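Local structure of alkyltransferase-like protein 1 (Schizosaccharomyces pombe, 3GVA) at residues 75-78 / 79-83. The protein recognises O6-alkylguanine lesions in DNA, bends the duplex and flips the damaged base into a hydrophobic pocket, presenting the damage to nucleotide excision repair. Numbering follows the deposited sequence.
Sequences EQRQ and KDRLE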
loop_
_atom_site.group_PDB
_atom_site.type_symbol
_atom_site.label_atom_id
_atom_site.label_comp_id
_atom_site.label_asym_id
_atom_site.label_seq_id
_atom_site.Cartn_x
_atom_site.Cartn_y
_atom_site.Cartn_z
ATOM N N GLU A 75 5.858 -9.343 -1.938
ATOM C CA GLU A 75 6.049 -8.913 -0.559
ATOM C C GLU A 75 7.515 -8.543 -0.304
ATOM O O GLU A 75 7.804 -7.581 0.413
ATOM C CB GLU A 75 5.581 -10.018 0.391
ATOM C CG GLU A 75 4.062 -10.214 0.355
ATOM C CD GLU A 75 3.586 -11.424 1.143
ATOM O OE1 GLU A 75 2.354 -11.604 1.271
ATOM O OE2 GLU A 75 4.439 -12.196 1.632
ATOM N N GLN A 76 8.433 -9.294 -0.910
ATOM C CA GLN A 76 9.864 -9.022 -0.761
ATOM C C GLN A 76 10.186 -7.704 -1.464
ATOM O O GLN A 76 10.969 -6.895 -0.960
ATOM C CB GLN A 76 10.691 -10.155 -1.374
ATOM C CG GLN A 76 12.204 -9.966 -1.271
ATOM C CD GLN A 76 12.690 -9.895 0.162
ATOM O OE1 GLN A 76 12.527 -8.875 0.840
ATOM N NE2 GLN A 76 13.282 -10.985 0.639
ATOM N N ARG A 77 9.579 -7.495 -2.630
ATOM C CA ARG A 77 9.784 -6.261 -3.376
ATOM C C ARG A 77 9.270 -5.095 -2.537
ATOM O O ARG A 77 9.954 -4.086 -2.377
ATOM C CB ARG A 77 9.043 -6.301 -4.717
ATOM C CG ARG A 77 9.504 -7.413 -5.643
ATOM C CD ARG A 77 8.795 -7.371 -6.991
ATOM N NE ARG A 77 9.295 -6.296 -7.840
ATOM C CZ ARG A 77 8.994 -6.156 -9.129
ATOM N NH1 ARG A 77 8.190 -7.025 -9.728
ATOM N NH2 ARG A 77 9.504 -5.148 -9.824
ATOM N N GLN A 78 8.066 -5.240 -1.988
ATOM C CA GLN A 78 7.503 -4.170 -1.169
ATOM C C GLN A 78 8.400 -3.846 0.021
ATOM O O GLN A 78 8.654 -2.675 0.312
ATOM C CB GLN A 78 6.096 -4.528 -0.686
ATOM C CG GLN A 78 5.513 -3.494 0.268
ATOM C CD GLN A 78 3.999 -3.555 0.334
ATOM O OE1 GLN A 78 3.411 -4.626 0.275
ATOM N NE2 GLN A 78 3.365 -2.402 0.464
ATOM N N LYS A 79 8.885 -4.875 0.706
ATOM C CA LYS A 79 9.766 -4.656 1.846
ATOM C C LYS A 79 11.025 -3.917 1.396
ATOM O O LYS A 79 11.393 -2.904 1.983
ATOM C CB LYS A 79 10.144 -5.992 2.497
ATOM C CG LYS A 79 11.086 -5.854 3.684
ATOM C CD LYS A 79 11.214 -7.170 4.444
ATOM C CE LYS A 79 12.158 -7.032 5.630
ATOM N NZ LYS A 79 13.555 -6.729 5.205
ATOM N N ASP A 80 11.672 -4.422 0.346
ATOM C CA ASP A 80 12.887 -3.805 -0.187
ATOM C C ASP A 80 12.670 -2.327 -0.504
ATOM O O ASP A 80 13.483 -1.473 -0.147
ATOM C CB ASP A 80 13.338 -4.515 -1.470
ATOM C CG ASP A 80 14.185 -5.757 -1.203
ATOM O OD1 ASP A 80 14.468 -6.062 -0.032
ATOM O OD2 ASP A 80 14.577 -6.432 -2.180
ATOM N N ARG A 81 11.567 -2.035 -1.179
ATOM C CA ARG A 81 11.258 -0.671 -1.564
ATOM C C ARG A 81 10.936 0.231 -0.391
ATOM O O ARG A 81 11.358 1.382 -0.367
ATOM C CB ARG A 81 10.110 -0.659 -2.567
ATOM C CG ARG A 81 10.381 -1.520 -3.786
ATOM C CD ARG A 81 9.333 -1.306 -4.863
ATOM N NE ARG A 81 9.435 -2.297 -5.930
ATOM C CZ ARG A 81 8.959 -2.117 -7.160
ATOM N NH1 ARG A 81 8.358 -0.977 -7.475
ATOM N NH2 ARG A 81 9.080 -3.073 -8.070
ATOM N N LEU A 82 10.190 -0.277 0.584
ATOM C CA LEU A 82 9.864 0.537 1.749
ATOM C C LEU A 82 11.135 0.881 2.541
ATOM O O LEU A 82 11.342 2.028 2.953
ATOM C CB LEU A 82 8.862 -0.198 2.645
ATOM C CG LEU A 82 7.420 -0.155 2.117
ATOM C CD1 LEU A 82 6.492 -1.022 2.975
ATOM C CD2 LEU A 82 6.956 1.299 2.113
ATOM N N GLU A 83 11.989 -0.112 2.753
ATOM C CA GLU A 83 13.222 0.135 3.489
ATOM C C GLU A 83 14.096 1.192 2.797
ATOM O O GLU A 83 14.749 1.992 3.467
ATOM C CB GLU A 83 13.989 -1.176 3.686
ATOM C CG GLU A 83 13.267 -2.121 4.649
ATOM C CD GLU A 83 14.103 -3.311 5.074
ATOM O OE1 GLU A 83 14.485 -4.111 4.198
ATOM O OE2 GLU A 83 14.379 -3.450 6.287
#
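Gln78 packs alongside Leu82, one turn further along helix 73-84, on the buried side of this helix within the DNA-binding domain of an MGMT-family protein; Gln78 CG lies 3.8 Å from Leu82 CD1. With CG anti to the backbone N (chi1 175°) and the chain extended beyond it, the Gln78 amide reaches the backbone on which His57 and Val59 lie; NE2 donates to both carbonyl oxygens, satisfying the NE2 end of a buried side chain and tying the helix to that loop.

Arg77 and Arg81 are likewise one turn apart, and their side chains run side by side in the same direction. Arg77 NH2 lies at the edge of the Arg81 guanidinium, close to its plane, and the two groups are turned 57° against each other. Arg77 NH2 and Arg81 NH2 are modelled 2.7 Å apart, doubtfully short for two donors. Arg77 NH2 also forms a salt bridge with Glu51 OE2.

The i to i+4 backbone bonds of the alpha-helix run from Glu75 to Glu83, among them Leu82 N to Gln78 O at 2.9 Å. Lys79 has its CB 3.5 Å from Glu75 O, while its ammonium makes a cation-pi contact with Tyr97. That same Lys79 NZ bridges to Glu83 OE1 at 3.0 Å, approaching from above the carboxylate plane, 51° out of it.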